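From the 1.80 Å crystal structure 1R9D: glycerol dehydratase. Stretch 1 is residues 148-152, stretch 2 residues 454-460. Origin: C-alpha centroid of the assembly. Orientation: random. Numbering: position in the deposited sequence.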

ATOM      1  N   ASN A 148       4.687 -10.866  24.121  1.00 33.59           N
ATOM      2  CA  ASN A 148       4.795 -12.233  24.618  1.00 35.86           C
ATOM      3  C   ASN A 148       5.292 -12.349  26.065  1.00 36.66           C
ATOM      4  O   ASN A 148       5.895 -13.358  26.439  1.00 37.28           O
ATOM      5  CB  ASN A 148       5.702 -13.037  23.683  1.00 37.95           C
ATOM      6  CG  ASN A 148       5.204 -13.032  22.243  1.00 39.78           C
ATOM      7  OD1 ASN A 148       4.042 -13.336  21.978  1.00 41.40           O
ATOM      8  ND2 ASN A 148       6.083 -12.690  21.310  1.00 40.84           N
ATOM      9  N   CYS A 149       5.020 -11.327  26.873  1.00 36.33           N
ATOM     10  CA  CYS A 149       5.434 -11.295  28.278  1.00 37.14           C
ATOM     11  C   CYS A 149       4.318 -11.635  29.264  1.00 35.27           C
ATOM     12  O   CYS A 149       4.484 -11.451  30.469  1.00 34.84           O
ATOM     13  CB  CYS A 149       5.977  -9.904  28.637  1.00 39.33           C
ATOM     14  SG  CYS A 149       7.605  -9.539  27.976  1.00 49.72           S
ATOM     15  N   ASP A 150       3.188 -12.118  28.760  1.00 33.78           N
ATOM     16  CA  ASP A 150       2.047 -12.453  29.612  1.00 32.85           C
ATOM     17  C   ASP A 150       1.497 -11.238  30.361  1.00 31.18           C
ATOM     18  O   ASP A 150       1.066 -11.358  31.509  1.00 30.06           O
ATOM     19  CB  ASP A 150       2.412 -13.541  30.636  1.00 33.85           C
ATOM     20  CG  ASP A 150       2.443 -14.935  30.033  1.00 36.00           C
ATOM     21  OD1 ASP A 150       1.952 -15.116  28.895  1.00 35.45           O
ATOM     22  OD2 ASP A 150       2.947 -15.860  30.712  1.00 36.51           O
ATOM     23  N   VAL A 151       1.525 -10.069  29.724  1.00 29.02           N
ATOM     24  CA  VAL A 151       0.988  -8.863  30.347  1.00 27.30           C
ATOM     25  C   VAL A 151      -0.283  -8.434  29.614  1.00 26.94           C
ATOM     26  O   VAL A 151      -1.254  -8.000  30.235  1.00 26.58           O
ATOM     27  CB  VAL A 151       2.013  -7.703  30.331  1.00 27.36           C
ATOM     28  CG1 VAL A 151       1.350  -6.411  30.793  1.00 26.05           C
ATOM     29  CG2 VAL A 151       3.183  -8.035  31.248  1.00 27.72           C
ATOM     30  N   PHE A 152      -0.273  -8.551  28.288  1.00 25.62           N
ATOM     31  CA  PHE A 152      -1.444  -8.193  27.499  1.00 25.15           C
ATOM     32  C   PHE A 152      -1.515  -9.054  26.241  1.00 25.31           C
ATOM     33  O   PHE A 152      -0.560  -9.755  25.910  1.00 26.44           O
ATOM     34  CB  PHE A 152      -1.404  -6.699  27.131  1.00 25.25           C
ATOM     35  CG  PHE A 152      -0.284  -6.322  26.201  1.00 24.36           C
ATOM     36  CD1 PHE A 152      -0.409  -6.498  24.825  1.00 24.63           C
ATOM     37  CD2 PHE A 152       0.906  -5.802  26.701  1.00 23.47           C
ATOM     38  CE1 PHE A 152       0.634  -6.162  23.963  1.00 23.82           C
ATOM     39  CE2 PHE A 152       1.956  -5.462  25.847  1.00 23.97           C
ATOM     40  CZ  PHE A 152       1.820  -5.642  24.475  1.00 24.21           C
ATOM     41  N   ALA A 454      -3.366  -6.635  36.981  1.00 25.03           N
ATOM     42  CA  ALA A 454      -2.758  -7.318  38.123  1.00 25.14           C
ATOM     43  C   ALA A 454      -1.274  -7.616  37.904  1.00 26.06           C
ATOM     44  O   ALA A 454      -0.477  -7.579  38.844  1.00 25.76           O
ATOM     45  CB  ALA A 454      -3.519  -8.609  38.426  1.00 25.67           C
ATOM     46  N   ARG A 455      -0.900  -7.917  36.664  1.00 25.97           N
ATOM     47  CA  ARG A 455       0.495  -8.203  36.349  1.00 26.08           C
ATOM     48  C   ARG A 455       1.365  -6.975  36.561  1.00 25.88           C
ATOM     49  O   ARG A 455       2.543  -7.096  36.881  1.00 25.13           O
ATOM     50  CB  ARG A 455       0.619  -8.688  34.903  1.00 26.65           C
ATOM     51  CG  ARG A 455       0.113 -10.106  34.700  1.00 28.22           C
ATOM     52  CD  ARG A 455       1.174 -11.114  35.116  1.00 28.66           C
ATOM     53  NE  ARG A 455       2.270 -11.129  34.153  1.00 31.01           N
ATOM     54  CZ  ARG A 455       3.481 -11.621  34.393  1.00 31.82           C
ATOM     55  NH1 ARG A 455       3.763 -12.145  35.575  1.00 32.36           N
ATOM     56  NH2 ARG A 455       4.411 -11.586  33.447  1.00 32.45           N
ATOM     57  N   ILE A 456       0.790  -5.787  36.373  1.00 25.55           N
ATOM     58  CA  ILE A 456       1.549  -4.556  36.562  1.00 26.19           C
ATOM     59  C   ILE A 456       1.892  -4.400  38.050  1.00 27.42           C
ATOM     60  O   ILE A 456       2.965  -3.904  38.401  1.00 27.47           O
ATOM     61  CB  ILE A 456       0.751  -3.320  36.056  1.00 26.11           C
ATOM     62  CG1 ILE A 456       0.481  -3.459  34.553  1.00 25.12           C
ATOM     63  CG2 ILE A 456       1.534  -2.037  36.323  1.00 27.08           C
ATOM     64  CD1 ILE A 456       1.742  -3.579  33.692  1.00 25.19           C
ATOM     65  N   VAL A 457       0.988  -4.830  38.926  1.00 27.67           N
ATOM     66  CA  VAL A 457       1.257  -4.744  40.361  1.00 28.38           C
ATOM     67  C   VAL A 457       2.390  -5.717  40.694  1.00 28.41           C
ATOM     68  O   VAL A 457       3.306  -5.381  41.436  1.00 28.12           O
ATOM     69  CB  VAL A 457       0.015  -5.113  41.203  1.00 28.05           C
ATOM     70  CG1 VAL A 457       0.399  -5.211  42.676  1.00 28.82           C
ATOM     71  CG2 VAL A 457      -1.073  -4.061  41.021  1.00 29.26           C
ATOM     72  N   GLU A 458       2.325  -6.918  40.125  1.00 29.83           N
ATOM     73  CA  GLU A 458       3.348  -7.938  40.354  1.00 30.90           C
ATOM     74  C   GLU A 458       4.714  -7.446  39.878  1.00 30.72           C
ATOM     75  O   GLU A 458       5.728  -7.633  40.555  1.00 29.98           O
ATOM     76  CB  GLU A 458       2.963  -9.235  39.627  1.00 33.65           C
ATOM     77  CG  GLU A 458       3.937 -10.388  39.823  1.00 37.98           C
ATOM     78  CD  GLU A 458       3.459 -11.691  39.187  1.00 40.81           C
ATOM     79  OE1 GLU A 458       4.141 -12.722  39.372  1.00 42.87           O
ATOM     80  OE2 GLU A 458       2.410 -11.690  38.503  1.00 41.30           O
ATOM     81  N   LEU A 459       4.741  -6.809  38.710  1.00 29.53           N
ATOM     82  CA  LEU A 459       5.988  -6.295  38.160  1.00 30.08           C
ATOM     83  C   LEU A 459       6.504  -5.078  38.919  1.00 29.57           C
ATOM     84  O   LEU A 459       7.697  -4.780  38.872  1.00 31.16           O
ATOM     85  CB  LEU A 459       5.815  -5.955  36.676  1.00 29.78           C
ATOM     86  CG  LEU A 459       5.672  -7.171  35.757  1.00 30.85           C
ATOM     87  CD1 LEU A 459       5.344  -6.703  34.347  1.00 31.09           C
ATOM     88  CD2 LEU A 459       6.965  -7.989  35.767  1.00 30.94           C
ATOM     89  N   THR A 460       5.615  -4.365  39.604  1.00 29.56           N
ATOM     90  CA  THR A 460       6.037  -3.206  40.385  1.00 29.54           C
ATOM     91  C   THR A 460       6.789  -3.738  41.603  1.00 30.84           C
ATOM     92  O   THR A 460       7.869  -3.258  41.947  1.00 30.82           O
ATOM     93  CB  THR A 460       4.831  -2.368  40.863  1.00 30.13           C
ATOM     94  OG1 THR A 460       4.078  -1.922  39.727  1.00 29.26           O
ATOM     95  CG2 THR A 460       5.307  -1.153  41.647  1.00 29.99           C
TER

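The contact between these two segments, more than three hundred residues apart in one chain, is organized around a single arginine. Stretch 2 is part of a longer helix, and from it the CA-to-CB bond of Arg455 points toward stretch 1, which is loop where it meets the helix. The loop offers this arginine backbone carbonyls rather than side chains. Arg455 NE donates a hydrogen bond to Asp150 O at 2.9 Å, and Arg455 NH2 donates another to Cys149 O at 3.0 Å. The N-H...acceptor angles, 136° and 143°, are well short of straight, so both bonds are bent although their lengths are short. Cys149 O lies at the edge of the guanidinium, near its plane, where the N-H bonds are directed.

Carbonyls in a loop lack the regular partners that a helix or sheet supplies, and arginine, with several N-H groups on one planar head, is well suited to satisfying them in pairs. Asp150 contributes through its main chain: its carboxylate makes no salt bridge to Arg455, and its side chain comes closest through CB, 4.0 Å from Arg455 NH2. The backbone of Asp150 has positive phi (62°) and psi of 35°, a left-handed conformation that aspartate tolerates better than most non-glycine residues.

The third guanidinium nitrogen turns to the arginine's own helix. Arg455 NH1 forms a salt bridge with Glu458 OE2 at 3.3 Å, including a weak hydrogen bond. Three residues along the helix, Glu458 has its chi angles all near 180°, an extended side chain that carries its carboxylate to the arginine, whereas chi1 to chi3 of Arg455 are all m. The negative charge compensates the buried arginine's positive one, which the neutral carbonyls cannot do in full. NH1, NH2 and OE2 also have hydrogen-bonding partners elsewhere in the structure.

Beside this polar cluster, Val151 supplies the apolar part of the contact. Its CG1 packs against Ile456 CD1 at 4.1 Å and its CG2 against Leu459 CD1 at 4.0 Å, so the branched valine meets two helix residues with separate methyls. The CA-to-CB bond of Ile456 points sideways, but its longer side chain brings its end nearer the loop; that of Leu459 points toward it.

Within the helix, several groups are satisfied locally: Leu459 N donates to Arg455 O at 2.9 Å, and Ile456 O accepts from both Thr460 N at 2.9 Å and Thr460 OG1 at 2.6 Å, so the threonine hydroxyl finds a partner within the helix.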